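HAD superfamily hydrolase (Brucella suis biovar 1, PDB 6NQ4) is a hydrolase of the haloacid dehalogenase-like superfamily that probably acts as a phosphatase. Local coordinates at residues P82-V85 with A86-L90; E137-E140 with E141-A145; V186-P190 with R191-C195; P216-P219 with I220-A224; G267-A271 with A272-V276. One frame throughout, in Å; residues are numbered along the deposited sequence. Where two conformers were deposited one is given.

Contact 1. Residues P82-V85 with A86-L90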
loop_
_atom_site.group_PDB
_atom_site.type_symbol
_atom_site.label_atom_id
_atom_site.label_comp_id
_atom_site.label_asym_id
_atom_site.label_seq_id
_atom_site.Cartn_x
_atom_site.Cartn_y
_atom_site.Cartn_z
ATOM N N PRO A 82 2.897 12.404 -3.585
ATOM C CA PRO A 82 2.407 13.761 -3.290
ATOM C C PRO A 82 0.910 13.813 -3.064
ATOM O O PRO A 82 0.445 14.606 -2.244
ATOM C CB PRO A 82 2.859 14.577 -4.515
ATOM C CG PRO A 82 4.106 13.854 -4.980
ATOM C CD PRO A 82 3.656 12.403 -4.860
ATOM N N GLY A 83 0.139 12.942 -3.717
ATOM C CA GLY A 83 -1.301 12.917 -3.476
ATOM C C GLY A 83 -1.649 12.333 -2.124
ATOM O O GLY A 83 -2.581 12.805 -1.463
ATOM N N VAL A 84 -0.911 11.299 -1.690
ATOM C CA VAL A 84 -1.119 10.741 -0.352
ATOM C C VAL A 84 -0.760 11.767 0.716
ATOM O O VAL A 84 -1.470 11.901 1.716
ATOM C CB VAL A 84 -0.324 9.429 -0.210
ATOM C CG1 VAL A 84 -0.327 8.932 1.248
ATOM C CG2 VAL A 84 -0.878 8.368 -1.191
ATOM N N VAL A 85 0.332 12.511 0.518
ATOM C CA VAL A 85 0.693 13.574 1.456
ATOM C C VAL A 85 -0.424 14.609 1.557
ATOM O O VAL A 85 -0.819 15.017 2.659
ATOM C CB VAL A 85 2.032 14.229 1.054
ATOM C CG1 VAL A 85 2.241 15.554 1.792
ATOM C CG2 VAL A 85 3.206 13.302 1.364
ATOM N N ALA A 86 -0.936 15.075 0.413
ATOM C CA ALA A 86 -1.985 16.095 0.438
ATOM C C ALA A 86 -3.230 15.585 1.148
ATOM O O ALA A 86 -3.844 16.304 1.953
ATOM C CB ALA A 86 -2.331 16.518 -0.986
ATOM N N GLN A 87 -3.613 14.338 0.875
ATOM C CA GLN A 87 -4.782 13.779 1.539
ATOM C C GLN A 87 -4.567 13.678 3.045
ATOM O O GLN A 87 -5.469 14.015 3.829
ATOM C CB GLN A 87 -5.126 12.428 0.940
ATOM C CG GLN A 87 -6.249 11.757 1.678
ATOM C CD GLN A 87 -6.548 10.422 1.070
ATOM O OE1 GLN A 87 -5.631 9.722 0.629
ATOM N NE2 GLN A 87 -7.830 10.040 1.051
ATOM N N MET A 88 -3.376 13.237 3.476
ATOM C CA MET A 88 -3.077 13.191 4.904
ATOM C C MET A 88 -3.195 14.569 5.532
ATOM O O MET A 88 -3.716 14.705 6.646
ATOM C CB MET A 88 -1.667 12.645 5.132
ATOM C CG MET A 88 -1.557 11.138 4.948
ATOM S SD MET A 88 -0.051 10.491 5.679
ATOM C CE MET A 88 1.130 11.372 4.732
ATOM N N SER A 89 -2.684 15.604 4.854
ATOM C CA SER A 89 -2.787 16.964 5.387
ATOM C C SER A 89 -4.243 17.380 5.549
ATOM O O SER A 89 -4.617 17.964 6.573
ATOM C CB SER A 89 -2.034 17.943 4.480
ATOM O OG SER A 89 -0.650 17.674 4.555
ATOM N N LEU A 90 -5.077 17.096 4.539
ATOM C CA LEU A 90 -6.506 17.407 4.635
ATOM C C LEU A 90 -7.164 16.679 5.803
ATOM O O LEU A 90 -8.088 17.222 6.421
ATOM C CB LEU A 90 -7.197 17.081 3.304
ATOM C CG LEU A 90 -6.927 18.151 2.224
ATOM C CD1 LEU A 90 -7.025 17.523 0.852
ATOM C CD2 LEU A 90 -7.946 19.275 2.334
HETATM O O HOH W 1 -3.440 9.733 2.511
#

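Contact 2. Residues E137-E140 with E141-A145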
loop_
_atom_site.group_PDB
_atom_site.type_symbol
_atom_site.label_atom_id
_atom_site.label_comp_id
_atom_site.label_asym_id
_atom_site.label_seq_id
_atom_site.Cartn_x
_atom_site.Cartn_y
_atom_site.Cartn_z
ATOM N N GLU A 137 0.809 6.069 -23.537
ATOM C CA GLU A 137 -0.388 6.556 -24.209
ATOM C C GLU A 137 -1.579 5.775 -23.689
ATOM O O GLU A 137 -1.624 4.549 -23.833
ATOM C CB GLU A 137 -0.275 6.367 -25.722
ATOM C CG GLU A 137 -1.403 7.019 -26.491
ATOM C CD GLU A 137 -1.267 6.826 -27.986
ATOM O OE1 GLU A 137 -0.162 6.458 -28.443
ATOM O OE2 GLU A 137 -2.271 7.038 -28.699
ATOM N N LEU A 138 -2.544 6.472 -23.100
ATOM C CA LEU A 138 -3.752 5.804 -22.633
ATOM C C LEU A 138 -4.714 5.637 -23.803
ATOM O O LEU A 138 -5.025 6.605 -24.512
ATOM C CB LEU A 138 -4.410 6.584 -21.499
ATOM C CG LEU A 138 -3.523 6.789 -20.271
ATOM C CD1 LEU A 138 -4.312 7.496 -19.194
ATOM C CD2 LEU A 138 -2.953 5.493 -19.747
ATOM N N VAL A 139 -5.165 4.401 -24.027
ATOM C CA VAL A 139 -5.922 4.068 -25.220
ATOM C C VAL A 139 -7.179 3.297 -24.835
ATOM O O VAL A 139 -7.371 2.901 -23.683
ATOM C CB VAL A 139 -5.075 3.295 -26.257
ATOM C CG1 VAL A 139 -3.852 4.111 -26.667
ATOM C CG2 VAL A 139 -4.643 1.936 -25.707
ATOM N N GLU A 140 -8.058 3.132 -25.814
ATOM C CA GLU A 140 -9.239 2.309 -25.639
ATOM C C GLU A 140 -8.840 0.855 -25.443
ATOM O O GLU A 140 -7.760 0.420 -25.842
ATOM C CB GLU A 140 -10.112 2.373 -26.889
ATOM C CG GLU A 140 -10.526 3.763 -27.282
ATOM C CD GLU A 140 -11.821 4.178 -26.635
ATOM O OE1 GLU A 140 -12.249 3.508 -25.671
ATOM O OE2 GLU A 140 -12.419 5.169 -27.102
ATOM N N GLU A 141 -9.765 0.089 -24.866
ATOM C CA GLU A 141 -9.537 -1.335 -24.636
ATOM C C GLU A 141 -9.056 -2.059 -25.898
ATOM O O GLU A 141 -8.075 -2.810 -25.858
ATOM C CB GLU A 141 -10.832 -1.974 -24.129
ATOM C CG GLU A 141 -10.659 -3.427 -23.735
ATOM C CD GLU A 141 -11.976 -4.156 -23.547
ATOM O OE1 GLU A 141 -12.997 -3.499 -23.243
ATOM O OE2 GLU A 141 -11.981 -5.394 -23.713
ATOM N N PHE A 142 -9.734 -1.842 -27.032
ATOM C CA PHE A 142 -9.406 -2.574 -28.257
ATOM C C PHE A 142 -8.019 -2.239 -28.807
ATOM O O PHE A 142 -7.479 -3.018 -29.604
ATOM C CB PHE A 142 -10.506 -2.372 -29.311
ATOM C CG PHE A 142 -10.396 -1.080 -30.094
ATOM C CD1 PHE A 142 -9.743 -1.054 -31.321
ATOM C CD2 PHE A 142 -10.968 0.095 -29.622
ATOM C CE1 PHE A 142 -9.648 0.125 -32.057
ATOM C CE2 PHE A 142 -10.871 1.277 -30.343
ATOM C CZ PHE A 142 -10.213 1.290 -31.570
ATOM N N GLU A 143 -7.425 -1.118 -28.379
ATOM C CA GLU A 143 -6.127 -0.645 -28.854
ATOM C C GLU A 143 -4.974 -1.016 -27.934
ATOM O O GLU A 143 -3.814 -0.782 -28.292
ATOM C CB GLU A 143 -6.146 0.887 -28.951
ATOM C CG GLU A 143 -7.189 1.431 -29.897
ATOM C CD GLU A 143 -7.363 2.944 -29.801
ATOM O OE1 GLU A 143 -7.494 3.482 -28.676
ATOM O OE2 GLU A 143 -7.382 3.599 -30.863
ATOM N N ALA A 144 -5.257 -1.553 -26.760
ATOM C CA ALA A 144 -4.247 -1.623 -25.722
ATOM C C ALA A 144 -3.307 -2.804 -25.930
ATOM O O ALA A 144 -3.690 -3.854 -26.457
ATOM C CB ALA A 144 -4.917 -1.722 -24.358
ATOM N N ALA A 145 -2.056 -2.614 -25.505
ATOM C CA ALA A 145 -1.072 -3.685 -25.452
ATOM C C ALA A 145 -0.747 -4.099 -24.025
ATOM O O ALA A 145 -0.112 -5.144 -23.821
ATOM C CB ALA A 145 0.220 -3.270 -26.181
HETATM O O HOH W 2 -12.297 1.195 -23.852
#

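Contact 3. Residues V186-P190 with R191-C195. With EDO (1,2-ethanediol), chain F.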
loop_
_atom_site.group_PDB
_atom_site.type_symbol
_atom_site.label_atom_id
_atom_site.label_comp_id
_atom_site.label_asym_id
_atom_site.label_seq_id
_atom_site.Cartn_x
_atom_site.Cartn_y
_atom_site.Cartn_z
ATOM N N VAL A 186 -10.018 -1.868 1.295
ATOM C CA VAL A 186 -9.498 -0.834 2.180
ATOM C C VAL A 186 -10.674 -0.209 2.909
ATOM O O VAL A 186 -11.805 -0.195 2.412
ATOM C CB VAL A 186 -8.700 0.242 1.390
ATOM C CG1 VAL A 186 -9.621 1.078 0.508
ATOM C CG2 VAL A 186 -7.861 1.143 2.317
ATOM N N GLU A 187 -10.412 0.306 4.093
ATOM C CA GLU A 187 -11.458 1.042 4.780
ATOM C C GLU A 187 -11.584 2.452 4.211
ATOM O O GLU A 187 -10.623 3.039 3.683
ATOM C CB GLU A 187 -11.197 1.089 6.283
ATOM C CG GLU A 187 -9.878 1.740 6.645
ATOM C CD GLU A 187 -8.769 0.721 6.777
ATOM O OE1 GLU A 187 -8.043 0.482 5.768
ATOM O OE2 GLU A 187 -8.647 0.142 7.896
ATOM N N ARG A 188 -12.784 2.981 4.294
ATOM C CA ARG A 188 -13.052 4.383 3.982
ATOM C C ARG A 188 -14.092 4.820 5.003
ATOM O O ARG A 188 -15.290 4.554 4.837
ATOM C CB ARG A 188 -13.545 4.569 2.552
ATOM C CG ARG A 188 -13.513 6.043 2.116
ATOM C CD ARG A 188 -13.841 6.169 0.627
ATOM N NE ARG A 188 -12.756 5.645 -0.195
ATOM C CZ ARG A 188 -12.903 5.239 -1.453
ATOM N NH1 ARG A 188 -14.089 5.304 -2.034
ATOM N NH2 ARG A 188 -11.864 4.770 -2.124
ATOM N N GLY A 189 -13.622 5.420 6.093
ATOM C CA GLY A 189 -14.467 5.622 7.240
ATOM C C GLY A 189 -15.049 4.285 7.648
ATOM O O GLY A 189 -14.324 3.297 7.801
ATOM N N PRO A 190 -16.381 4.214 7.762
ATOM C CA PRO A 190 -17.032 2.971 8.187
ATOM C C PRO A 190 -17.179 1.936 7.087
ATOM O O PRO A 190 -17.592 0.809 7.390
ATOM C CB PRO A 190 -18.424 3.456 8.626
ATOM C CG PRO A 190 -18.698 4.590 7.671
ATOM C CD PRO A 190 -17.355 5.299 7.554
ATOM N N ARG A 191 -16.897 2.284 5.835
ATOM C CA ARG A 191 -17.139 1.399 4.705
ATOM C C ARG A 191 -15.900 0.558 4.387
ATOM O O ARG A 191 -14.766 0.918 4.731
ATOM C CB ARG A 191 -17.536 2.227 3.471
ATOM C CG ARG A 191 -18.894 2.923 3.622
ATOM C CD ARG A 191 -19.379 3.687 2.371
ATOM N NE ARG A 191 -18.393 4.637 1.842
ATOM C CZ ARG A 191 -18.034 5.774 2.430
ATOM N NH1 ARG A 191 -18.573 6.140 3.590
ATOM N NH2 ARG A 191 -17.123 6.548 1.857
ATOM N N LEU A 192 -16.127 -0.573 3.715
ATOM C CA LEU A 192 -15.071 -1.349 3.064
ATOM C C LEU A 192 -15.221 -1.190 1.559
ATOM O O LEU A 192 -16.336 -1.310 1.025
ATOM C CB LEU A 192 -15.128 -2.831 3.459
ATOM C CG LEU A 192 -14.703 -3.105 4.905
ATOM C CD1 LEU A 192 -15.152 -4.482 5.377
ATOM C CD2 LEU A 192 -13.203 -2.981 4.991
ATOM N N ILE A 193 -14.108 -0.892 0.889
ATOM C CA ILE A 193 -14.076 -0.531 -0.521
ATOM C C ILE A 193 -13.159 -1.504 -1.251
ATOM O O ILE A 193 -12.035 -1.762 -0.803
ATOM C CB ILE A 193 -13.530 0.903 -0.661
ATOM C CG1 ILE A 193 -14.363 1.895 0.164
ATOM C CG2 ILE A 193 -13.458 1.314 -2.112
ATOM C CD1 ILE A 193 -15.786 2.046 -0.310
ATOM N N TRP A 194 -13.606 -1.984 -2.412
ATOM C CA TRP A 194 -12.785 -2.882 -3.213
ATOM C C TRP A 194 -11.630 -2.120 -3.853
ATOM O O TRP A 194 -11.801 -0.983 -4.302
ATOM C CB TRP A 194 -13.629 -3.503 -4.326
ATOM C CG TRP A 194 -14.676 -4.430 -3.811
ATOM C CD1 TRP A 194 -16.025 -4.213 -3.792
ATOM C CD2 TRP A 194 -14.463 -5.716 -3.230
ATOM N NE1 TRP A 194 -16.664 -5.284 -3.219
ATOM C CE2 TRP A 194 -15.733 -6.232 -2.881
ATOM C CE3 TRP A 194 -13.329 -6.483 -2.967
ATOM C CZ2 TRP A 194 -15.897 -7.481 -2.270
ATOM C CZ3 TRP A 194 -13.493 -7.726 -2.365
ATOM C CH2 TRP A 194 -14.767 -8.214 -2.027
ATOM N N CYS A 195 -10.466 -2.764 -3.923
ATOM C CA CYS A 195 -9.255 -2.156 -4.465
ATOM C C CYS A 195 -8.763 -2.924 -5.686
ATOM O O CYS A 195 -9.274 -3.988 -6.044
ATOM C CB CYS A 195 -8.148 -2.157 -3.417
ATOM S SG CYS A 195 -8.494 -1.194 -1.954
HETATM C C1 EDO F . -18.642 -0.786 -3.051
HETATM O O1 EDO F . -19.020 -1.941 -3.813
HETATM C C2 EDO F . -17.321 -1.077 -2.350
HETATM O O2 EDO F . -16.215 -0.971 -3.281
#

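Contact 4. Residues P216-P219 with I220-A224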
loop_
_atom_site.group_PDB
_atom_site.type_symbol
_atom_site.label_atom_id
_atom_site.label_comp_id
_atom_site.label_asym_id
_atom_site.label_seq_id
_atom_site.Cartn_x
_atom_site.Cartn_y
_atom_site.Cartn_z
ATOM N N PRO A 216 3.077 -7.157 -0.303
ATOM C CA PRO A 216 4.295 -7.576 0.409
ATOM C C PRO A 216 5.531 -7.733 -0.482
ATOM O O PRO A 216 6.542 -8.278 -0.019
ATOM C CB PRO A 216 3.911 -8.962 0.921
ATOM C CG PRO A 216 3.034 -9.507 -0.206
ATOM C CD PRO A 216 2.223 -8.306 -0.666
ATOM N N HIS A 217 5.466 -7.257 -1.725
ATOM C CA HIS A 217 6.556 -7.489 -2.665
ATOM C C HIS A 217 7.743 -6.576 -2.366
ATOM O O HIS A 217 7.610 -5.480 -1.796
ATOM C CB HIS A 217 6.050 -7.332 -4.098
ATOM C CG HIS A 217 4.829 -8.152 -4.367
ATOM N ND1 HIS A 217 4.892 -9.491 -4.682
ATOM C CD2 HIS A 217 3.513 -7.833 -4.319
ATOM C CE1 HIS A 217 3.665 -9.960 -4.841
ATOM N NE2 HIS A 217 2.810 -8.977 -4.614
ATOM N N ARG A 218 8.922 -7.039 -2.784
ATOM C CA ARG A 218 10.155 -6.363 -2.392
ATOM C C ARG A 218 10.315 -4.937 -2.913
ATOM O O ARG A 218 10.914 -4.124 -2.191
ATOM C CB ARG A 218 11.368 -7.227 -2.755
ATOM C CG ARG A 218 12.650 -6.703 -2.144
ATOM C CD ARG A 218 13.832 -7.510 -2.592
ATOM N NE ARG A 218 13.730 -8.883 -2.141
ATOM C CZ ARG A 218 14.340 -9.903 -2.735
ATOM N NH1 ARG A 218 15.091 -9.696 -3.809
ATOM N NH2 ARG A 218 14.192 -11.131 -2.264
ATOM N N PRO A 219 9.856 -4.566 -4.130
ATOM C CA PRO A 219 10.224 -3.226 -4.638
ATOM C C PRO A 219 9.847 -2.078 -3.724
ATOM O O PRO A 219 10.632 -1.131 -3.572
ATOM C CB PRO A 219 9.527 -3.153 -5.996
ATOM C CG PRO A 219 9.515 -4.581 -6.455
ATOM C CD PRO A 219 9.213 -5.367 -5.190
ATOM N N ILE A 220 8.680 -2.128 -3.087
ATOM C CA ILE A 220 8.308 -1.013 -2.224
ATOM C C ILE A 220 9.217 -0.939 -1.000
ATOM O O ILE A 220 9.548 0.164 -0.532
ATOM C CB ILE A 220 6.807 -1.087 -1.864
ATOM C CG1 ILE A 220 6.325 0.261 -1.305
ATOM C CG2 ILE A 220 6.502 -2.255 -0.910
ATOM C CD1 ILE A 220 4.818 0.312 -1.080
ATOM N N TYR A 221 9.669 -2.095 -0.490
ATOM C CA TYR A 221 10.583 -2.110 0.653
ATOM C C TYR A 221 11.946 -1.575 0.266
ATOM O O TYR A 221 12.565 -0.847 1.043
ATOM C CB TYR A 221 10.682 -3.520 1.257
ATOM C CG TYR A 221 9.401 -3.871 1.962
ATOM C CD1 TYR A 221 9.162 -3.432 3.263
ATOM C CD2 TYR A 221 8.381 -4.540 1.298
ATOM C CE1 TYR A 221 7.956 -3.698 3.901
ATOM C CE2 TYR A 221 7.181 -4.784 1.913
ATOM C CZ TYR A 221 6.972 -4.365 3.217
ATOM O OH TYR A 221 5.763 -4.604 3.847
ATOM N N GLU A 222 12.428 -1.918 -0.932
ATOM C CA GLU A 222 13.704 -1.373 -1.380
ATOM C C GLU A 222 13.621 0.138 -1.551
ATOM O O GLU A 222 14.579 0.861 -1.247
ATOM C CB GLU A 222 14.149 -2.073 -2.666
ATOM C CG GLU A 222 14.634 -3.503 -2.421
ATOM C CD GLU A 222 14.924 -4.273 -3.694
ATOM O OE1 GLU A 222 14.392 -3.898 -4.760
ATOM O OE2 GLU A 222 15.688 -5.262 -3.623
ATOM N N ALA A 223 12.470 0.639 -2.017
ATOM C CA ALA A 223 12.302 2.082 -2.148
ATOM C C ALA A 223 12.264 2.756 -0.782
ATOM O O ALA A 223 12.869 3.819 -0.585
ATOM C CB ALA A 223 11.041 2.391 -2.946
ATOM N N ALA A 224 11.582 2.138 0.189
ATOM C CA ALA A 224 11.590 2.672 1.548
ATOM C C ALA A 224 12.996 2.639 2.150
ATOM O O ALA A 224 13.398 3.576 2.851
ATOM C CB ALA A 224 10.602 1.893 2.427
#

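Contact 5. Residues G267-A271 with A272-V276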
loop_
_atom_site.group_PDB
_atom_site.type_symbol
_atom_site.label_atom_id
_atom_site.label_comp_id
_atom_site.label_asym_id
_atom_site.label_seq_id
_atom_site.Cartn_x
_atom_site.Cartn_y
_atom_site.Cartn_z
ATOM N N GLY A 267 -5.806 -4.571 16.579
ATOM C CA GLY A 267 -7.142 -4.015 16.576
ATOM C C GLY A 267 -7.559 -3.342 15.285
ATOM O O GLY A 267 -8.663 -2.788 15.207
ATOM N N GLY A 268 -6.718 -3.384 14.252
ATOM C CA GLY A 268 -7.085 -2.799 12.983
ATOM C C GLY A 268 -8.188 -3.564 12.276
ATOM O O GLY A 268 -8.570 -4.672 12.658
ATOM N N VAL A 269 -8.701 -2.948 11.209
ATOM C CA VAL A 269 -9.705 -3.603 10.379
ATOM C C VAL A 269 -9.103 -4.796 9.654
ATOM O O VAL A 269 -9.801 -5.778 9.366
ATOM C CB VAL A 269 -10.326 -2.592 9.394
ATOM C CG1 VAL A 269 -11.292 -3.279 8.443
ATOM C CG2 VAL A 269 -11.012 -1.461 10.150
ATOM N N HIS A 270 -7.809 -4.746 9.339
ATOM C CA HIS A 270 -7.190 -5.772 8.501
ATOM C C HIS A 270 -7.858 -5.840 7.132
ATOM O O HIS A 270 -8.022 -6.924 6.570
ATOM C CB HIS A 270 -7.155 -7.153 9.172
ATOM C CG HIS A 270 -6.888 -7.108 10.640
ATOM N ND1 HIS A 270 -5.739 -6.570 11.178
ATOM C CD2 HIS A 270 -7.623 -7.549 11.688
ATOM C CE1 HIS A 270 -5.781 -6.670 12.495
ATOM N NE2 HIS A 270 -6.914 -7.266 12.829
ATOM N N ALA A 271 -8.220 -4.661 6.588
ATOM C CA ALA A 271 -8.952 -4.611 5.324
ATOM C C ALA A 271 -8.202 -5.324 4.205
ATOM O O ALA A 271 -8.817 -5.967 3.348
ATOM C CB ALA A 271 -9.261 -3.161 4.945
ATOM N N ALA A 272 -6.869 -5.213 4.180
ATOM C CA ALA A 272 -6.102 -5.856 3.122
ATOM C C ALA A 272 -6.181 -7.376 3.170
ATOM O O ALA A 272 -5.856 -8.033 2.172
ATOM C CB ALA A 272 -4.631 -5.419 3.185
ATOM N N ASP A 273 -6.608 -7.952 4.296
ATOM C CA ASP A 273 -6.702 -9.398 4.474
ATOM C C ASP A 273 -8.084 -9.955 4.145
ATOM O O ASP A 273 -8.285 -11.169 4.267
ATOM C CB ASP A 273 -6.373 -9.773 5.925
ATOM C CG ASP A 273 -4.921 -9.535 6.289
ATOM O OD1 ASP A 273 -4.041 -9.699 5.410
ATOM O OD2 ASP A 273 -4.661 -9.206 7.466
ATOM N N TYR A 274 -9.040 -9.108 3.768
ATOM C CA TYR A 274 -10.359 -9.586 3.366
ATOM C C TYR A 274 -10.269 -10.319 2.030
ATOM O O TYR A 274 -9.405 -10.037 1.195
ATOM C CB TYR A 274 -11.352 -8.417 3.271
ATOM C CG TYR A 274 -12.018 -8.046 4.588
ATOM C CD1 TYR A 274 -11.294 -7.460 5.624
ATOM C CD2 TYR A 274 -13.385 -8.262 4.785
ATOM C CE1 TYR A 274 -11.905 -7.115 6.827
ATOM C CE2 TYR A 274 -14.005 -7.928 5.991
ATOM C CZ TYR A 274 -13.259 -7.349 7.004
ATOM O OH TYR A 274 -13.855 -7.009 8.200
ATOM N N ALA A 275 -11.151 -11.290 1.841
ATOM C CA ALA A 275 -11.198 -12.062 0.608
ATOM C C ALA A 275 -12.131 -11.395 -0.408
ATOM O O ALA A 275 -12.896 -10.486 -0.084
ATOM C CB ALA A 275 -11.648 -13.495 0.901
ATOM N N VAL A 276 -12.064 -11.872 -1.655
ATOM C CA VAL A 276 -12.895 -11.339 -2.735
ATOM C C VAL A 276 -14.382 -11.620 -2.541
ATOM O O VAL A 276 -15.219 -10.995 -3.204
ATOM C CB VAL A 276 -12.324 -11.782 -4.104
ATOM C CG1 VAL A 276 -13.218 -11.339 -5.267
ATOM C CG2 VAL A 276 -10.925 -11.221 -4.285
HETATM O O HOH W 3 -11.912 -6.432 10.967
#

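Contact 1. Residues P82-V85 with A86-L90
The amide of M88 donates to V84 O across one helical turn, the N...O distance being 2.9 Å and the N-H...O angle 165°. The same i to i+4 bond recurs at three neighbouring positions: A86 N to P82 O, Q87 N to G83 O and S89 N to V85 O, all between 2.9 and 3.0 Å, so four successive carbonyls are each met by an amide one turn on. Two of these acceptors are approached a second time. V84 O also receives a water at 3.0 Å, and that water donates to Q87 OE1 at 2.9 Å, tying the side-chain amide back to the helix backbone. Q87 reaches it with an extended chain whose CG stands opposite the backbone N (chi1 175°); its OE1 is held as well by R79 NH2. At V85 O the second approach is S89 OG at 3.3 Å, a weak bond and not a settled one, as the hydroxyl proton has another acceptor within range. M88 folds back at chi3 (-61°), bringing CE to 4.4 Å from V85 CG2. V84, V85 and M88 all rest on V101 of strand 100-103. The arrangement is that of the alpha helix in a beta-alpha-beta unit of the Rossmann-like HAD core, between strands 70-75 and 100-103.

Contact 2. Residues E137-E140 with E141-A145
E140 and E143 are joined by two hydrogen bonds that run in opposite directions. E140 N donates to E143 OE1 at 2.9 Å with an N-H...O angle of 150°, and the carboxylate accepts with its anti lone pair, the one turned away from OE2. In return E143 N donates to E140 O at 3.0 Å; here the donor stands 55° out of the carbonyl plane, consistent with an i to i+3 bond. The E143 chain is extended beyond CG, which lets OE1 span the distance to the amide and also lie 3.3 Å from E140 CG. The two carboxylates do not meet: E140 OE2 and E143 OE1 stay 5.4 Å apart. Around this pair come apolar contacts. V139 CG2 packs 3.9 Å from A144 CB, while the F142 ring approaches E140 CB obliquely through CD2 and CE2. E143 CG sits over the centre of that ring, 3.4 Å above its plane, a position opened by F142 chi1 of 82°, with CG between the backbone N and carbonyl carbon. A water then links E140 OE1 to E141 N, donating to the first and accepting from the second. Farther out, E141 forms a salt bridge with R169 of helix 164-172, and its O accepts from R173 NH1. The short 3-10 turn 141-143 thus leads the chain from edge strand 137-138 toward strand 146-149, with V139 and A144 lying against strand 118-122 between them.

Contact 3. Residues V186-P190 with R191-C195
A beta hairpin with a two-residue loop, a type II' turn from R188 to R191, joins strands 185-188 and 191-194. Two hydrogen-bonded antiparallel pairs define its ladder. In the first, V186 N reaches I193 O at 2.9 Å and I193 N reaches V186 O at 2.8 Å; in the second, beside the turn, R188 N donates to R191 O and R191 N to R188 O. The last of these is bent at the acceptor, with the donor 50° out of the carbonyl plane. Between them E187 and L192 form the non-hydrogen-bonded pair, where E187 CA lies 3.3 Å from R191 O in a CA-H...O contact. G189 takes the first corner of the turn with positive phi (54°), a conformation that favours glycine, and P190 takes the second.

The side chains of V186, R188, R191 and I193 share one face of the ribbon. I193 CG1 sits over the centre of the R188 guanidinium, 3.9 Å above its plane, and the two side chains cross at about a right angle. R191 folds at chi3 (-52°) and lays its own guanidinium over R188 O, with NH2 3.5 Å from R188 CD. Both arginines bind E156 in salt bridges, R188 also pairing with D155 and R191 with E51, so this shared anion probably offsets their mutual charge. Past the ladder W194 N donates to O2 of a bound 1,2-ethanediol, probably from the crystallisation liquor; back within it, V186 CG1 is met by C195 SG at 3.5 Å.

Contact 4. Residues P216-P219 with I220-A224
P219, R218 and E222 bury much of the surface in this first turn of the HAD-core helix 218-232. P219 occupies an N-terminal position, where a proline's missing amide hydrogen costs no helical bond; its O accepts from A223 N at 3.0 Å. One residue earlier, R218 O takes the amide of E222 at 3.0 Å, nearly along the carbonyl direction and with an N-H...O angle of 163°. The side chains of R218 and E222 meet one turn apart, less certainly, as both have two conformers and one is described. In it R218 swings CG trans to its amide nitrogen (chi1 -169°) before bending at chi3, while the E222 chain runs out straight beyond CG. What touches is the arginine's aliphatic part: E222 OE2 lies 3.1 Å from R218 CD. The charged ends remain beyond salt-bridge range, with R218 NE 4.4 Å from E222 OE2. Both side chains also touch F258 of helix 248-258. Inward, I220 packs on V74 of strand 70-75 and on V107 of helix 104-114, and its CG2 comes 3.5 Å from H217 O. That carbonyl oxygen lies in the plane of the Y221 ring at its edge, 3.3 Å from CD2.

Contact 5. Residues G267-A271 with A272-V276
Two backbone hydrogen bonds close successive turns between H270 and Y274. D273 N donates to H270 O at 2.9 Å, and Y274 N to A271 O at 3.2 Å with an N-H...O angle of 166°. Both donors stand well above the planes of the carbonyls they meet. The aromatic contacts use an edge: V269 O and H270 O both lie in the plane of the Y274 ring, the first 3.6 Å from CE1 and the second 3.4 Å from CD1. V269 CG1 adds a looser apolar approach to CE1. A water donates to V269 O at 2.7 Å and is only weakly linked to Y274 OH.

The polar side chains are held from beyond the turn. D273 carries its carboxylate away from its own carbonyl carbon (chi1 -68°); OD2 accepts from V248 N and OD1 from L249 N, so each oxygen accepts from one backbone amide at the start of helix 248-258. OD2 also passes 3.7 Å from H270 CB. H270 ND1 is bonded to D246 O, and its ring meets that of Y264 with planes about 20° apart. D246 is a ligand of the bound sodium ion, so H270 is a second-shell neighbour of the metal. The arrangement is a 3-10 turn in the loop after strand 261-265, beside the metal site at the C-terminal strand ends of the HAD core.

In the fold
Contacts 3 and 5 are the pair that meet directly: their centres are 10 Å apart, and W194 CH2 packs 3.1 Å from V276 O. Contact 5 lies beside the sodium site formed by D42, W44 and D246, and contact 3 reaches it through V186, which touches W44. The A272 side chain is about 6 Å from the sodium, and that of V186 about 4 Å from a bound phosphate, probably from the crystallisation liquor, which may mark the pocket. Contacts 4 and 1 stand farther off, the side chains of Y221 and V84 about 10 and 12 Å from the sodium; contact 4 lies across the chain's centre from contacts 3 and 5. Contact 2 is remote, at least 29 Å from every other centre.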